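PDB 4WOD: taurocyamine kinase from Schistosoma mansoni, which reversibly transfers the phosphoryl group of ATP to the guanidino compound taurocyamine, yielding phosphotaurocyamine and ADP in a magnesium-dependent reaction. Local coordinates for residues T526-L530 with T531-E535; K539-E543 with D544-F548; R562-P565 with V566-I570. The protein carries 4 engineered substitutions. All coordinates share one frame; numbering follows the deposited sequence.

Interaction 1: T526-L530 with T531-E535; sequences TYYPL and TDMKE
Met533 leaves the backbone with CG opposite N (chi1 -158°) and bends at the far end of its chain (chi3 -59°), which curls its methyl back onto Tyr528, Pro529 and Leu530. The setting is a beta turn that takes the chain out of edge strand 525-529 of the eight-stranded antiparallel sheet in the second catalytic domain. Leu530 and Thr531 occupy its two central positions, and Asp532 N closes it on Pro529 O at 3.3 Å. This hydrogen bond is bent (139° at the hydrogen), and the donor lies above the carbonyl plane instead of on a lone pair.

The turn brings Met533 back beside the strand it has just left. Its CE sits 3.8 Å from Tyr528 CB and 4.0 Å from Leu530 CD1, the Leu530 and Met533 chains lying alongside each other and pointing the same way. Tyr528 touches through CB, while its ring reaches on to His572 and to helix 535-543. The Pro529 ring meets Asp532, with CG 4.1 Å from Asp532 CB, and Pro529 CB approaches Thr531 OG1 at 3.9 Å.

Leu530 is buried, covered further by Phe548 and Trp564, whereas Asp532 is exposed. Lys534 takes the N-cap position of helix 535-543, and five residues, 530 to 534, link the strand to the helix. Pro529 O is crowded by carbon as well as by its hydrogen-bond donor, with Met533 CB 3.3 Å and Met533 CE 3.4 Å from it.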
loop_
_atom_site.group_PDB
_atom_site.type_symbol
_atom_site.label_atom_id
_atom_site.label_comp_id
_atom_site.label_asym_id
_atom_site.label_seq_id
_atom_site.Cartn_x
_atom_site.Cartn_y
_atom_site.Cartn_z
ATOM N N THR A 526 15.057 1.109 28.495
ATOM C CA THR A 526 15.751 0.470 27.376
ATOM C C THR A 526 15.218 1.015 26.050
ATOM O O THR A 526 14.007 1.077 25.843
ATOM C CB THR A 526 15.554 -1.078 27.411
ATOM O OG1 THR A 526 16.146 -1.618 28.606
ATOM C CG2 THR A 526 16.165 -1.735 26.198
ATOM N N TYR A 527 16.113 1.412 25.158
ATOM C CA TYR A 527 15.692 1.808 23.816
ATOM C C TYR A 527 15.645 0.597 22.861
ATOM O O TYR A 527 16.610 -0.162 22.756
ATOM C CB TYR A 527 16.624 2.883 23.259
ATOM C CG TYR A 527 16.240 3.347 21.875
ATOM C CD1 TYR A 527 15.051 4.034 21.662
ATOM C CD2 TYR A 527 17.072 3.114 20.779
ATOM C CE1 TYR A 527 14.689 4.469 20.390
ATOM C CE2 TYR A 527 16.716 3.540 19.508
ATOM C CZ TYR A 527 15.524 4.215 19.319
ATOM O OH TYR A 527 15.160 4.638 18.054
ATOM N N TYR A 528 14.516 0.419 22.182
ATOM C CA TYR A 528 14.369 -0.674 21.220
ATOM C C TYR A 528 14.260 -0.134 19.802
ATOM O O TYR A 528 13.168 0.233 19.371
ATOM C CB TYR A 528 13.139 -1.532 21.529
ATOM C CG TYR A 528 13.127 -2.100 22.928
ATOM C CD1 TYR A 528 13.770 -3.304 23.220
ATOM C CD2 TYR A 528 12.497 -1.419 23.967
ATOM C CE1 TYR A 528 13.767 -3.827 24.508
ATOM C CE2 TYR A 528 12.490 -1.930 25.258
ATOM C CZ TYR A 528 13.125 -3.132 25.519
ATOM O OH TYR A 528 13.117 -3.632 26.805
ATOM N N PRO A 529 15.392 -0.082 19.083
ATOM C CA PRO A 529 15.357 0.376 17.691
ATOM C C PRO A 529 14.554 -0.569 16.818
ATOM O O PRO A 529 14.764 -1.783 16.874
ATOM C CB PRO A 529 16.835 0.384 17.266
ATOM C CG PRO A 529 17.570 -0.407 18.307
ATOM C CD PRO A 529 16.764 -0.333 19.568
ATOM N N LEU A 530 13.648 -0.017 16.021
ATOM C CA LEU A 530 12.886 -0.828 15.085
ATOM C C LEU A 530 13.802 -1.569 14.085
ATOM O O LEU A 530 13.406 -2.601 13.535
ATOM C CB LEU A 530 11.868 0.055 14.347
ATOM C CG LEU A 530 10.400 -0.009 14.787
ATOM C CD1 LEU A 530 10.242 0.269 16.272
ATOM C CD2 LEU A 530 9.509 0.942 13.973
ATOM N N THR A 531 15.025 -1.065 13.880
ATOM C CA THR A 531 15.979 -1.657 12.926
ATOM C C THR A 531 16.761 -2.822 13.511
ATOM O O THR A 531 17.047 -3.772 12.806
ATOM C CB THR A 531 17.013 -0.638 12.399
ATOM O OG1 THR A 531 17.639 0.036 13.497
ATOM C CG2 THR A 531 16.352 0.369 11.516
ATOM N N ASP A 532 17.085 -2.761 14.800
ATOM C CA ASP A 532 18.038 -3.702 15.402
ATOM C C ASP A 532 17.497 -4.329 16.666
ATOM O O ASP A 532 18.168 -4.353 17.696
ATOM C CB ASP A 532 19.360 -3.003 15.729
ATOM C CG ASP A 532 20.274 -2.928 14.541
ATOM O OD1 ASP A 532 20.317 -3.934 13.798
ATOM O OD2 ASP A 532 20.951 -1.886 14.354
ATOM N N MET A 533 16.280 -4.827 16.598
ATOM C CA MET A 533 15.625 -5.275 17.802
ATOM C C MET A 533 15.726 -6.775 17.964
ATOM O O MET A 533 15.650 -7.515 16.991
ATOM C CB MET A 533 14.164 -4.850 17.795
ATOM C CG MET A 533 13.566 -4.805 19.151
ATOM S SD MET A 533 11.829 -4.456 19.009
ATOM C CE MET A 533 11.858 -2.869 18.165
ATOM N N LYS A 534 15.907 -7.210 19.207
ATOM C CA LYS A 534 15.849 -8.625 19.540
ATOM C C LYS A 534 14.396 -9.091 19.385
ATOM O O LYS A 534 13.477 -8.411 19.828
ATOM C CB LYS A 534 16.375 -8.863 20.961
ATOM C CG LYS A 534 17.471 -9.894 21.031
ATOM C CD LYS A 534 18.843 -9.269 20.837
ATOM C CE LYS A 534 19.961 -10.267 21.117
ATOM N NZ LYS A 534 20.197 -10.468 22.578
ATOM N N GLU A 535 14.195 -10.242 18.751
ATOM C CA GLU A 535 12.853 -10.728 18.439
ATOM C C GLU A 535 11.952 -10.918 19.651
ATOM O O GLU A 535 10.741 -10.788 19.534
ATOM C CB GLU A 535 12.912 -12.060 17.699
ATOM C CG GLU A 535 13.303 -13.179 18.609
ATOM C CD GLU A 535 12.401 -14.378 18.485
ATOM O OE1 GLU A 535 11.160 -14.211 18.373
ATOM O OE2 GLU A 535 12.928 -15.498 18.613
#

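Interaction 2: K539-E543 with D544-F548; sequences KQLVE and DHFLF
The Phe546 ring presents its edge to Leu541, whose CD2 lies near the ring plane 4.0 Å from Phe546 CD2, while Asp544 CB sits 3.7 Å above one face, over the ring centre. The Leu541 and Phe546 side chains cross at about a right angle. A second pair of flat groups, the amide of Gln540 and the carboxylate of Asp544, is turned 42° apart; Gln540 NE2 reaches Asp544 OD1 at 3.0 Å, but the angle makes this a weak hydrogen bond. The same amide comes very close to Glu543 OE1, too close for the contact to be taken at face value, and the Glu543 and Asp544 carboxylates are near neighbours. Lys576 forms a salt bridge with Asp544 OD2 and probably offsets part of this negative charge.

The backbone ends the helix in a Schellman motif. Phe546 N bonds to Leu541 O at 2.8 Å, nearly in line with the carbonyl, and His545 N bonds to Val542 O at 2.9 Å from well above the carbonyl plane. His545, the C-prime residue, turns the chain through its positive phi (55°); it is also a predicted ATP-binding residue. One residue earlier, Asp544 N still makes an i to i-4 bond to Gln540 O (3.0 Å). Beyond the motif, Leu547 folds back so that its CD2 touches Val542 CG1 at 3.9 Å.

The end of helix 535-543 and the loop after it rest on the sheet: Leu541 of the helix packs on His572 of strand 569-573, Phe546 of the loop on Leu579 and Trp581 of strand 578-582, and the departing chain leads on towards helix 553-558.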
loop_
_atom_site.group_PDB
_atom_site.type_symbol
_atom_site.label_atom_id
_atom_site.label_comp_id
_atom_site.label_asym_id
_atom_site.label_seq_id
_atom_site.Cartn_x
_atom_site.Cartn_y
_atom_site.Cartn_z
ATOM N N LYS A 539 8.357 -9.356 20.057
ATOM C CA LYS A 539 7.113 -10.038 20.444
ATOM C C LYS A 539 6.438 -9.364 21.630
ATOM O O LYS A 539 5.226 -9.122 21.636
ATOM C CB LYS A 539 7.373 -11.502 20.821
ATOM C CG LYS A 539 8.037 -12.364 19.768
ATOM C CD LYS A 539 8.123 -13.829 20.236
ATOM C CE LYS A 539 8.089 -13.952 21.772
ATOM N NZ LYS A 539 9.359 -14.439 22.394
ATOM N N GLN A 540 7.240 -9.076 22.647
ATOM C CA GLN A 540 6.726 -8.507 23.882
ATOM C C GLN A 540 6.146 -7.111 23.675
ATOM O O GLN A 540 5.185 -6.722 24.347
ATOM C CB GLN A 540 7.821 -8.458 24.940
ATOM C CG GLN A 540 7.271 -8.167 26.314
ATOM C CD GLN A 540 6.077 -9.047 26.650
ATOM O OE1 GLN A 540 6.201 -10.270 26.790
ATOM N NE2 GLN A 540 4.911 -8.430 26.777
ATOM N N LEU A 541 6.740 -6.357 22.753
ATOM C CA LEU A 541 6.230 -5.032 22.429
ATOM C C LEU A 541 4.839 -5.168 21.819
ATOM O O LEU A 541 3.926 -4.414 22.166
ATOM C CB LEU A 541 7.175 -4.303 21.474
ATOM C CG LEU A 541 8.412 -3.712 22.144
ATOM C CD1 LEU A 541 9.403 -3.195 21.107
ATOM C CD2 LEU A 541 7.986 -2.614 23.113
ATOM N N VAL A 542 4.682 -6.141 20.921
ATOM C CA VAL A 542 3.388 -6.400 20.295
ATOM C C VAL A 542 2.379 -6.887 21.332
ATOM O O VAL A 542 1.246 -6.412 21.363
ATOM C CB VAL A 542 3.475 -7.444 19.156
ATOM C CG1 VAL A 542 2.109 -7.584 18.473
ATOM C CG2 VAL A 542 4.542 -7.054 18.129
ATOM N N GLU A 543 2.799 -7.827 22.175
ATOM C CA GLU A 543 1.971 -8.289 23.291
ATOM C C GLU A 543 1.402 -7.139 24.131
ATOM O O GLU A 543 0.227 -7.145 24.507
ATOM C CB GLU A 543 2.775 -9.214 24.208
ATOM C CG GLU A 543 1.957 -10.360 24.802
ATOM C CD GLU A 543 2.458 -10.811 26.177
ATOM O OE1 GLU A 543 3.136 -10.018 26.876
ATOM O OE2 GLU A 543 2.193 -11.975 26.547
ATOM N N ASP A 544 2.246 -6.159 24.439
ATOM C CA ASP A 544 1.833 -5.041 25.281
ATOM C C ASP A 544 1.055 -3.988 24.501
ATOM O O ASP A 544 0.755 -2.929 25.036
ATOM C CB ASP A 544 3.049 -4.381 25.934
ATOM C CG ASP A 544 3.721 -5.275 26.949
ATOM O OD1 ASP A 544 3.048 -6.193 27.456
ATOM O OD2 ASP A 544 4.912 -5.056 27.245
ATOM N N HIS A 545 0.749 -4.272 23.239
ATOM C CA HIS A 545 0.120 -3.295 22.352
ATOM C C HIS A 545 0.952 -2.016 22.294
ATOM O O HIS A 545 0.407 -0.913 22.212
ATOM C CB HIS A 545 -1.316 -2.960 22.794
ATOM C CG HIS A 545 -2.223 -4.149 22.846
ATOM N ND1 HIS A 545 -2.221 -5.043 23.898
ATOM C CD2 HIS A 545 -3.153 -4.600 21.971
ATOM C CE1 HIS A 545 -3.115 -5.989 23.668
ATOM N NE2 HIS A 545 -3.694 -5.743 22.507
ATOM N N PHE A 546 2.270 -2.172 22.363
ATOM C CA PHE A 546 3.176 -1.063 22.101
ATOM C C PHE A 546 3.594 -1.204 20.648
ATOM O O PHE A 546 4.634 -1.773 20.345
ATOM C CB PHE A 546 4.392 -1.077 23.029
ATOM C CG PHE A 546 4.058 -0.904 24.483
ATOM C CD1 PHE A 546 2.818 -0.425 24.876
ATOM C CD2 PHE A 546 4.995 -1.225 25.463
ATOM C CE1 PHE A 546 2.511 -0.274 26.218
ATOM C CE2 PHE A 546 4.699 -1.070 26.804
ATOM C CZ PHE A 546 3.456 -0.595 27.185
ATOM N N LEU A 547 2.744 -0.716 19.753
ATOM C CA LEU A 547 2.931 -0.951 18.332
ATOM C C LEU A 547 3.570 0.238 17.648
ATOM O O LEU A 547 3.392 1.374 18.044
ATOM C CB LEU A 547 1.590 -1.265 17.656
ATOM C CG LEU A 547 0.765 -2.390 18.285
ATOM C CD1 LEU A 547 -0.646 -2.384 17.713
ATOM C CD2 LEU A 547 1.451 -3.730 18.070
ATOM N N PHE A 548 4.305 -0.038 16.587
ATOM C CA PHE A 548 4.843 1.021 15.769
ATOM C C PHE A 548 4.948 0.401 14.381
ATOM O O PHE A 548 5.977 -0.162 14.004
ATOM C CB PHE A 548 6.181 1.515 16.351
ATOM C CG PHE A 548 6.724 2.772 15.705
ATOM C CD1 PHE A 548 6.107 3.340 14.607
ATOM C CD2 PHE A 548 7.833 3.411 16.248
ATOM C CE1 PHE A 548 6.610 4.480 14.030
ATOM C CE2 PHE A 548 8.333 4.565 15.679
ATOM C CZ PHE A 548 7.715 5.093 14.564
#

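Interaction 3: R562-P565 with V566-I570; sequences RDWP and VGRGI
The Arg568 chain bends at chi2 (76°) and then runs extended, bringing its guanidinium to the carbonyls of Arg562 and Asp563. NH2 donates to Arg562 O at 2.6 Å, with the oxygen in the guanidinium plane, and NH1 adds weak bonds to Arg562 O and to Asp563 O. NH1 also reaches Val566 O at 3.0 Å, and Gly560 O takes a further bond from NH2. The Arg562 and Asp563 carbonyls meet the edge of the buried group while Val566 O lies tilted out of its plane; together these backbone oxygens would restrict its rotation.

Trp564 swings its indole away from its own N (chi1 -172°), which places CE3 3.7 Å above the guanidinium, over its centre; ring and guanidinium planes stand 63° apart. Pro565 CB packs 3.5 Å above one face of the indole, towards its rim.

Two turns overlap here. The peptide before Pro565 is cis, and Val566 N bonds to Asp563 O on a lone pair (2.9 Å), closing a type VI turn. A type II turn follows from Pro565 to Arg568, with Gly567 at positive phi and Arg568 N bonded to Pro565 O at 3.3 Å.

The double turn feeds directly into strand 569-573, which lies between strands 525-529 and 578-582, while Val566 and Asp563 lean on helix 502-517.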
loop_
_atom_site.group_PDB
_atom_site.type_symbol
_atom_site.label_atom_id
_atom_site.label_comp_id
_atom_site.label_asym_id
_atom_site.label_seq_id
_atom_site.Cartn_x
_atom_site.Cartn_y
_atom_site.Cartn_z
ATOM N N ARG A 562 8.611 6.600 5.114
ATOM C CA ARG A 562 9.691 6.471 4.156
ATOM C C ARG A 562 10.975 5.932 4.807
ATOM O O ARG A 562 11.225 6.173 5.987
ATOM C CB ARG A 562 9.958 7.820 3.495
ATOM C CG ARG A 562 8.939 8.244 2.424
ATOM C CD ARG A 562 9.284 9.674 1.942
ATOM N NE ARG A 562 9.707 10.451 3.090
ATOM C CZ ARG A 562 10.913 10.969 3.278
ATOM N NH1 ARG A 562 11.877 10.887 2.362
ATOM N NH2 ARG A 562 11.137 11.599 4.399
ATOM N N ASP A 563 11.785 5.217 4.020
ATOM C CA ASP A 563 13.046 4.606 4.464
ATOM C C ASP A 563 12.872 3.753 5.724
ATOM O O ASP A 563 13.686 3.786 6.658
ATOM C CB ASP A 563 14.111 5.679 4.679
ATOM C CG ASP A 563 14.431 6.412 3.404
ATOM O OD1 ASP A 563 14.803 5.719 2.427
ATOM O OD2 ASP A 563 14.293 7.659 3.369
ATOM N N TRP A 564 11.813 2.960 5.693
ATOM C CA TRP A 564 11.381 2.134 6.810
ATOM C C TRP A 564 12.369 0.995 7.091
ATOM O O TRP A 564 12.908 0.375 6.158
ATOM C CB TRP A 564 9.989 1.595 6.502
ATOM C CG TRP A 564 9.337 0.886 7.630
ATOM C CD1 TRP A 564 9.196 -0.462 7.779
ATOM C CD2 TRP A 564 8.733 1.487 8.780
ATOM N NE1 TRP A 564 8.542 -0.736 8.956
ATOM C CE2 TRP A 564 8.244 0.442 9.586
ATOM C CE3 TRP A 564 8.563 2.803 9.208
ATOM C CZ2 TRP A 564 7.590 0.675 10.791
ATOM C CZ3 TRP A 564 7.917 3.035 10.407
ATOM C CH2 TRP A 564 7.432 1.973 11.183
ATOM N N PRO A 565 12.646 0.733 8.377
ATOM C CA PRO A 565 12.165 1.440 9.567
ATOM C C PRO A 565 13.277 2.261 10.218
ATOM O O PRO A 565 13.342 2.338 11.445
ATOM C CB PRO A 565 11.754 0.288 10.485
ATOM C CG PRO A 565 12.780 -0.811 10.145
ATOM C CD PRO A 565 13.404 -0.464 8.772
ATOM N N VAL A 566 14.150 2.848 9.404
ATOM C CA VAL A 566 15.373 3.469 9.900
ATOM C C VAL A 566 15.089 4.653 10.824
ATOM O O VAL A 566 14.238 5.492 10.533
ATOM C CB VAL A 566 16.266 3.920 8.717
ATOM C CG1 VAL A 566 17.530 4.587 9.214
ATOM C CG2 VAL A 566 16.622 2.721 7.866
ATOM N N GLY A 567 15.811 4.708 11.937
ATOM C CA GLY A 567 15.688 5.786 12.903
ATOM C C GLY A 567 14.436 5.783 13.768
ATOM O O GLY A 567 14.218 6.736 14.530
ATOM N N ARG A 568 13.610 4.737 13.652
ATOM C CA ARG A 568 12.417 4.591 14.481
ATOM C C ARG A 568 12.651 3.634 15.649
ATOM O O ARG A 568 13.427 2.690 15.533
ATOM C CB ARG A 568 11.221 4.066 13.677
ATOM C CG ARG A 568 10.526 5.076 12.761
ATOM C CD ARG A 568 11.333 5.328 11.507
ATOM N NE ARG A 568 10.513 5.915 10.449
ATOM C CZ ARG A 568 10.802 5.844 9.154
ATOM N NH1 ARG A 568 11.890 5.186 8.744
ATOM N NH2 ARG A 568 9.991 6.412 8.271
ATOM N N GLY A 569 11.951 3.857 16.761
ATOM C CA GLY A 569 12.081 2.958 17.894
ATOM C C GLY A 569 11.167 3.320 19.045
ATOM O O GLY A 569 10.501 4.350 19.029
ATOM N N ILE A 570 11.135 2.440 20.042
ATOM C CA ILE A 570 10.345 2.632 21.236
ATOM C C ILE A 570 11.254 2.500 22.450
ATOM O O ILE A 570 12.029 1.550 22.544
ATOM C CB ILE A 570 9.189 1.603 21.335
ATOM C CG1 ILE A 570 8.268 1.707 20.110
ATOM C CG2 ILE A 570 8.385 1.810 22.638
ATOM C CD1 ILE A 570 7.208 0.625 20.058
#

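In the fold
The three contacts cluster at one edge of the sheet in the second repeat. Interactions 1 and 3 have centres about 11 Å apart and are joined by neighbouring strands, with Tyr528 N 2.8 Å from Ile570 O and Leu530 N 2.8 Å from Arg568 O. Interaction 2 touches both: Met533 SD lies 3.4 Å from Leu541 CD1, and Phe548 CZ 3.3 Å from Arg568 CG. Arg589, a predicted ATP-binding residue, lies about 8 Å from Leu547, 10 Å from Arg568 and 11 Å from Leu530, side chain to side chain, consistent with a place near the nucleotide site, of which His545 in interaction 2 is itself a predicted member. The bound arginine occupies a pocket in the other repeat.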